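Local coordinates for protein SAP-like pentraxin (Limulus polyphemus, PDB 3FLP) that probably acts as a calcium-dependent, sugar-binding lectin of the pentraxin family, assembling into doubly stacked rings of seven subunits, at residues V31-H44 with W159-L173. Sequence-based numbering, arbitrary orientation.
Sequences VRQLTVCQRIKPFH and WSGELSDLQVWDEAL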
loop_
_atom_site.group_PDB
_atom_site.type_symbol
_atom_site.label_atom_id
_atom_site.label_comp_id
_atom_site.label_asym_id
_atom_site.label_seq_id
_atom_site.Cartn_x
_atom_site.Cartn_y
_atom_site.Cartn_z
ATOM N N VAL A 31 4.496 -41.232 -24.664
ATOM C CA VAL A 31 3.301 -40.704 -23.999
ATOM C C VAL A 31 2.131 -41.661 -24.162
ATOM O O VAL A 31 2.040 -42.375 -25.164
ATOM C CB VAL A 31 2.845 -39.329 -24.589
ATOM C CG1 VAL A 31 3.961 -38.286 -24.462
ATOM C CG2 VAL A 31 2.428 -39.498 -26.049
ATOM N N ARG A 32 1.242 -41.688 -23.175
ATOM C CA ARG A 32 0.066 -42.528 -23.300
ATOM C C ARG A 32 -1.171 -41.649 -23.448
ATOM O O ARG A 32 -2.272 -42.137 -23.680
ATOM C CB ARG A 32 -0.069 -43.513 -22.131
ATOM C CG ARG A 32 0.220 -42.996 -20.749
ATOM C CD ARG A 32 -0.154 -44.083 -19.737
ATOM N NE ARG A 32 0.676 -45.287 -19.833
ATOM C CZ ARG A 32 0.300 -46.491 -19.397
ATOM N NH1 ARG A 32 -0.897 -46.661 -18.850
ATOM N NH2 ARG A 32 1.123 -47.525 -19.481
ATOM N N GLN A 33 -0.956 -40.338 -23.349
ATOM C CA GLN A 33 -2.016 -39.345 -23.488
ATOM C C GLN A 33 -1.424 -38.081 -24.100
ATOM O O GLN A 33 -0.239 -37.792 -23.935
ATOM C CB GLN A 33 -2.617 -38.982 -22.127
ATOM C CG GLN A 33 -3.274 -40.125 -21.378
ATOM C CD GLN A 33 -3.763 -39.693 -20.005
ATOM O OE1 GLN A 33 -3.003 -39.124 -19.214
ATOM N NE2 GLN A 33 -5.025 -39.964 -19.714
ATOM N N LEU A 34 -2.252 -37.313 -24.792
ATOM C CA LEU A 34 -1.770 -36.095 -25.405
ATOM C C LEU A 34 -2.889 -35.094 -25.645
ATOM O O LEU A 34 -3.972 -35.454 -26.108
ATOM C CB LEU A 34 -1.079 -36.427 -26.731
ATOM C CG LEU A 34 -0.038 -35.441 -27.258
ATOM C CD1 LEU A 34 1.180 -35.420 -26.330
ATOM C CD2 LEU A 34 0.381 -35.867 -28.660
ATOM N N THR A 35 -2.630 -33.835 -25.307
ATOM C CA THR A 35 -3.597 -32.772 -25.544
ATOM C C THR A 35 -2.856 -31.700 -26.341
ATOM O O THR A 35 -1.828 -31.176 -25.894
ATOM C CB THR A 35 -4.133 -32.144 -24.230
ATOM O OG1 THR A 35 -4.854 -33.129 -23.476
ATOM C CG2 THR A 35 -5.073 -30.979 -24.542
ATOM N N VAL A 36 -3.365 -31.395 -27.529
ATOM C CA VAL A 36 -2.751 -30.387 -28.387
ATOM C C VAL A 36 -3.752 -29.247 -28.575
ATOM O O VAL A 36 -4.840 -29.440 -29.124
ATOM C CB VAL A 36 -2.367 -30.980 -29.770
ATOM C CG1 VAL A 36 -1.721 -29.901 -30.648
ATOM C CG2 VAL A 36 -1.411 -32.158 -29.584
ATOM N N CYS A 37 -3.379 -28.066 -28.096
ATOM C CA CYS A 37 -4.231 -26.888 -28.191
ATOM C C CYS A 37 -3.470 -25.789 -28.945
ATOM O O CYS A 37 -2.251 -25.671 -28.820
ATOM C CB CYS A 37 -4.557 -26.349 -26.792
ATOM S SG CYS A 37 -5.847 -27.057 -25.694
ATOM N N GLN A 38 -4.189 -24.990 -29.728
ATOM C CA GLN A 38 -3.573 -23.875 -30.444
ATOM C C GLN A 38 -4.618 -22.961 -31.068
ATOM O O GLN A 38 -5.783 -23.330 -31.207
ATOM C CB GLN A 38 -2.598 -24.356 -31.542
ATOM C CG GLN A 38 -3.236 -24.733 -32.868
ATOM C CD GLN A 38 -3.599 -26.199 -32.946
ATOM O OE1 GLN A 38 -2.738 -27.051 -33.167
ATOM N NE2 GLN A 38 -4.875 -26.505 -32.752
ATOM N N ARG A 39 -4.196 -21.758 -31.434
ATOM C CA ARG A 39 -5.087 -20.800 -32.070
ATOM C C ARG A 39 -4.787 -20.862 -33.568
ATOM O O ARG A 39 -3.624 -20.813 -33.977
ATOM C CB ARG A 39 -4.833 -19.399 -31.501
ATOM C CG ARG A 39 -5.212 -19.291 -30.017
ATOM C CD ARG A 39 -4.613 -18.079 -29.299
ATOM N NE ARG A 39 -4.736 -18.272 -27.857
ATOM C CZ ARG A 39 -5.884 -18.186 -27.185
ATOM N NH1 ARG A 39 -7.015 -17.886 -27.822
ATOM N NH2 ARG A 39 -5.914 -18.457 -25.884
ATOM N N ILE A 40 -5.830 -20.997 -34.380
ATOM C CA ILE A 40 -5.652 -21.080 -35.823
ATOM C C ILE A 40 -6.611 -20.207 -36.623
ATOM O O ILE A 40 -7.750 -19.950 -36.211
ATOM C CB ILE A 40 -5.818 -22.541 -36.350
ATOM C CG1 ILE A 40 -7.176 -23.101 -35.914
ATOM C CG2 ILE A 40 -4.675 -23.417 -35.860
ATOM C CD1 ILE A 40 -7.503 -24.467 -36.501
ATOM N N LYS A 41 -6.117 -19.751 -37.770
ATOM C CA LYS A 41 -6.880 -18.941 -38.709
ATOM C C LYS A 41 -6.706 -19.698 -40.022
ATOM O O LYS A 41 -5.692 -19.560 -40.696
ATOM C CB LYS A 41 -6.287 -17.536 -38.826
ATOM C CG LYS A 41 -6.955 -16.693 -39.909
ATOM C CD LYS A 41 -6.195 -15.416 -40.187
ATOM C CE LYS A 41 -6.174 -14.500 -38.977
ATOM N NZ LYS A 41 -5.563 -13.180 -39.322
ATOM N N PRO A 42 -7.693 -20.527 -40.392
ATOM C CA PRO A 42 -7.607 -21.305 -41.629
ATOM C C PRO A 42 -7.807 -20.508 -42.915
ATOM O O PRO A 42 -8.618 -19.577 -42.963
ATOM C CB PRO A 42 -8.674 -22.373 -41.421
ATOM C CG PRO A 42 -9.737 -21.618 -40.674
ATOM C CD PRO A 42 -8.952 -20.804 -39.671
ATOM N N PHE A 43 -7.059 -20.880 -43.955
ATOM C CA PHE A 43 -7.160 -20.214 -45.252
ATOM C C PHE A 43 -7.982 -21.019 -46.260
ATOM O O PHE A 43 -8.351 -20.494 -47.309
ATOM C CB PHE A 43 -5.773 -19.951 -45.847
ATOM C CG PHE A 43 -5.013 -18.831 -45.179
ATOM C CD1 PHE A 43 -5.661 -17.916 -44.346
ATOM C CD2 PHE A 43 -3.652 -18.661 -45.423
ATOM C CE1 PHE A 43 -4.960 -16.851 -43.768
ATOM C CE2 PHE A 43 -2.946 -17.599 -44.851
ATOM C CZ PHE A 43 -3.602 -16.694 -44.023
ATOM N N HIS A 44 -8.259 -22.288 -45.964
ATOM C CA HIS A 44 -9.056 -23.103 -46.883
ATOM C C HIS A 44 -9.963 -24.126 -46.208
ATOM O O HIS A 44 -9.712 -24.573 -45.088
ATOM C CB HIS A 44 -8.159 -23.793 -47.930
ATOM C CG HIS A 44 -7.055 -24.630 -47.353
ATOM N ND1 HIS A 44 -7.282 -25.813 -46.680
ATOM C CD2 HIS A 44 -5.709 -24.469 -47.380
ATOM C CE1 HIS A 44 -6.127 -26.343 -46.321
ATOM N NE2 HIS A 44 -5.157 -25.548 -46.733
ATOM N N TRP A 159 -1.570 -27.758 -44.581
ATOM C CA TRP A 159 -2.526 -26.854 -43.961
ATOM C C TRP A 159 -1.995 -25.435 -44.085
ATOM O O TRP A 159 -0.883 -25.146 -43.647
ATOM C CB TRP A 159 -2.712 -27.185 -42.482
ATOM C CG TRP A 159 -3.802 -26.379 -41.839
ATOM C CD1 TRP A 159 -5.140 -26.657 -41.843
ATOM C CD2 TRP A 159 -3.652 -25.148 -41.118
ATOM N NE1 TRP A 159 -5.832 -25.681 -41.173
ATOM C CE2 TRP A 159 -4.947 -24.741 -40.716
ATOM C CE3 TRP A 159 -2.551 -24.350 -40.772
ATOM C CZ2 TRP A 159 -5.172 -23.568 -39.981
ATOM C CZ3 TRP A 159 -2.776 -23.181 -40.038
ATOM C CH2 TRP A 159 -4.080 -22.805 -39.652
ATOM N N SER A 160 -2.787 -24.557 -44.686
ATOM C CA SER A 160 -2.387 -23.167 -44.847
ATOM C C SER A 160 -3.239 -22.280 -43.950
ATOM O O SER A 160 -4.431 -22.526 -43.771
ATOM C CB SER A 160 -2.532 -22.738 -46.308
ATOM O OG SER A 160 -1.600 -23.433 -47.121
ATOM N N GLY A 161 -2.616 -21.253 -43.389
ATOM C CA GLY A 161 -3.314 -20.342 -42.507
ATOM C C GLY A 161 -2.337 -19.797 -41.491
ATOM O O GLY A 161 -1.124 -19.888 -41.681
ATOM N N GLU A 162 -2.855 -19.228 -40.409
ATOM C CA GLU A 162 -2.000 -18.677 -39.371
ATOM C C GLU A 162 -2.187 -19.486 -38.090
ATOM O O GLU A 162 -3.292 -19.941 -37.776
ATOM C CB GLU A 162 -2.333 -17.195 -39.152
ATOM C CG GLU A 162 -2.170 -16.377 -40.441
ATOM C CD GLU A 162 -2.605 -14.927 -40.317
ATOM O OE1 GLU A 162 -3.147 -14.532 -39.266
ATOM O OE2 GLU A 162 -2.413 -14.175 -41.286
ATOM N N LEU A 163 -1.097 -19.672 -37.357
ATOM C CA LEU A 163 -1.145 -20.449 -36.128
ATOM C C LEU A 163 -0.361 -19.781 -35.006
ATOM O O LEU A 163 0.680 -19.166 -35.239
ATOM C CB LEU A 163 -0.592 -21.854 -36.402
ATOM C CG LEU A 163 -0.592 -22.886 -35.277
ATOM C CD1 LEU A 163 -0.650 -24.292 -35.881
ATOM C CD2 LEU A 163 0.641 -22.704 -34.406
ATOM N N SER A 164 -0.875 -19.890 -33.787
ATOM C CA SER A 164 -0.187 -19.326 -32.635
ATOM C C SER A 164 -0.622 -19.993 -31.338
ATOM O O SER A 164 -1.605 -20.735 -31.304
ATOM C CB SER A 164 -0.404 -17.815 -32.548
ATOM O OG SER A 164 -1.574 -17.511 -31.831
ATOM N N ASP A 165 0.154 -19.757 -30.284
ATOM C CA ASP A 165 -0.131 -20.286 -28.954
ATOM C C ASP A 165 -0.305 -21.813 -28.924
ATOM O O ASP A 165 -1.264 -22.328 -28.347
ATOM C CB ASP A 165 -1.387 -19.600 -28.405
ATOM C CG ASP A 165 -1.371 -19.450 -26.892
ATOM O OD1 ASP A 165 -0.494 -20.038 -26.220
ATOM O OD2 ASP A 165 -2.259 -18.740 -26.375
ATOM N N LEU A 166 0.626 -22.534 -29.545
ATOM C CA LEU A 166 0.578 -23.997 -29.558
ATOM C C LEU A 166 1.048 -24.514 -28.200
ATOM O O LEU A 166 2.175 -24.248 -27.782
ATOM C CB LEU A 166 1.487 -24.565 -30.653
ATOM C CG LEU A 166 1.748 -26.079 -30.614
ATOM C CD1 LEU A 166 0.453 -26.854 -30.945
ATOM C CD2 LEU A 166 2.854 -26.420 -31.611
ATOM N N GLN A 167 0.180 -25.251 -27.517
ATOM C CA GLN A 167 0.504 -25.799 -26.205
ATOM C C GLN A 167 0.168 -27.292 -26.194
ATOM O O GLN A 167 -0.948 -27.686 -26.536
ATOM C CB GLN A 167 -0.305 -25.076 -25.127
ATOM C CG GLN A 167 -0.217 -23.547 -25.169
ATOM C CD GLN A 167 1.183 -23.007 -24.907
ATOM O OE1 GLN A 167 2.056 -23.713 -24.396
ATOM N NE2 GLN A 167 1.395 -21.744 -25.241
ATOM N N VAL A 168 1.136 -28.110 -25.790
ATOM C CA VAL A 168 0.974 -29.562 -25.752
ATOM C C VAL A 168 1.316 -30.156 -24.383
ATOM O O VAL A 168 2.375 -29.872 -23.825
ATOM C CB VAL A 168 1.888 -30.239 -26.817
ATOM C CG1 VAL A 168 1.674 -31.759 -26.816
ATOM C CG2 VAL A 168 1.594 -29.647 -28.213
ATOM N N TRP A 169 0.411 -30.986 -23.861
ATOM C CA TRP A 169 0.566 -31.659 -22.571
ATOM C C TRP A 169 0.527 -33.169 -22.806
ATOM O O TRP A 169 -0.142 -33.633 -23.730
ATOM C CB TRP A 169 -0.599 -31.315 -21.633
ATOM C CG TRP A 169 -0.636 -29.918 -21.102
ATOM C CD1 TRP A 169 -0.110 -29.473 -19.924
ATOM C CD2 TRP A 169 -1.290 -28.793 -21.700
ATOM N NE1 TRP A 169 -0.403 -28.138 -19.745
ATOM C CE2 TRP A 169 -1.128 -27.698 -20.820
ATOM C CE3 TRP A 169 -2.001 -28.604 -22.893
ATOM C CZ2 TRP A 169 -1.653 -26.429 -21.096
ATOM C CZ3 TRP A 169 -2.524 -27.342 -23.169
ATOM C CH2 TRP A 169 -2.345 -26.270 -22.272
ATOM N N ASP A 170 1.222 -33.937 -21.972
ATOM C CA ASP A 170 1.194 -35.389 -22.128
ATOM C C ASP A 170 0.142 -35.979 -21.181
ATOM O O ASP A 170 0.326 -37.039 -20.579
ATOM C CB ASP A 170 2.585 -35.984 -21.874
ATOM C CG ASP A 170 3.073 -35.774 -20.454
ATOM O OD1 ASP A 170 2.565 -34.882 -19.754
ATOM O OD2 ASP A 170 3.993 -36.507 -20.039
ATOM N N GLU A 171 -0.966 -35.257 -21.055
ATOM C CA GLU A 171 -2.091 -35.661 -20.222
ATOM C C GLU A 171 -3.361 -35.374 -21.007
ATOM O O GLU A 171 -3.323 -34.644 -21.994
ATOM C CB GLU A 171 -2.114 -34.876 -18.902
ATOM C CG GLU A 171 -0.950 -35.209 -17.962
ATOM C CD GLU A 171 -1.296 -34.996 -16.496
ATOM O OE1 GLU A 171 -2.422 -35.361 -16.097
ATOM O OE2 GLU A 171 -0.444 -34.483 -15.738
ATOM N N ALA A 172 -4.475 -35.963 -20.584
ATOM C CA ALA A 172 -5.755 -35.741 -21.251
ATOM C C ALA A 172 -6.548 -34.722 -20.440
ATOM O O ALA A 172 -7.274 -35.085 -19.515
ATOM C CB ALA A 172 -6.534 -37.045 -21.352
ATOM N N LEU A 173 -6.392 -33.449 -20.794
ATOM C CA LEU A 173 -7.069 -32.355 -20.114
ATOM C C LEU A 173 -8.589 -32.521 -20.057
ATOM O O LEU A 173 -9.203 -33.058 -20.980
ATOM C CB LEU A 173 -6.697 -31.030 -20.793
ATOM C CG LEU A 173 -5.477 -30.275 -20.234
ATOM C CD1 LEU A 173 -4.276 -31.175 -20.149
ATOM C CD2 LEU A 173 -5.179 -29.061 -21.111
HETATM O O HOH W 1 1.269 -39.822 -21.069
HETATM O O HOH W 2 -5.131 -37.246 -17.952
HETATM O O HOH W 3 -4.125 -20.280 -24.640
HETATM O O HOH W 4 -6.772 -24.186 -43.792
HETATM O O HOH W 5 -2.566 -25.954 -47.805
#
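The hydroxyl of Thr35 is gripped twice by the chain that leaves strand 161-169: OG1 donates to Glu171 O at 2.6 Å, in the carbonyl plane on a lone pair, and accepts from Leu173 N at 3.1 Å. With OG1 anti to the carbonyl carbon (chi1 -64°), threonine turns its hydroxyl to this turn and lays CG2 against Leu173 CD2. From there strands 33-42 and 161-169 run antiparallel, joined by paired backbone bonds at Thr35 with Trp169, Cys37 with Gln167, Arg39 with Ser164 and Lys41 with Glu162.

A beta bulge shifts the register by one between Cys37 and Arg39, where Asp165 has positive phi and psi, in the left-handed helical region. Its carboxylate lies alongside the extended Arg39: NE meets OD2 at 2.9 Å, in the guanidinium plane but on the anti side of the oxygen. Asp165 OD1 takes Gln167 NE2 at 2.7 Å, while OD2 also pairs with Arg188, so both oxygens are held and the carboxylate's rotation is probably fixed. Further along, Lys41 bends at chi3 and brings NZ over the carboxylate plane of Glu162, 2.8 Å from OE1; Lys8 shares that oxygen, and a neighbouring subunit's Glu171 shares the amine. Gly161 suits the strand end because its bare CA packs over the Phe43 ring face, 3.5 Å from the centroid, and because its phi of 150° is hostile to a side chain.

The face carrying Leu34, Val36, Ile40, Leu163 and Val168 is largely apolar: Leu34 CD1 touches Val168 CG1 at 3.7 Å, and Ile40 CB meets Trp159 CH2 at the same distance. This face packs on strands 48-55 and 60-68 of the opposing sheet, as in the pentraxin beta-sandwich, while strand 100-107 flanks 33-42 and supplies Cys103 for the disulfide with Cys37.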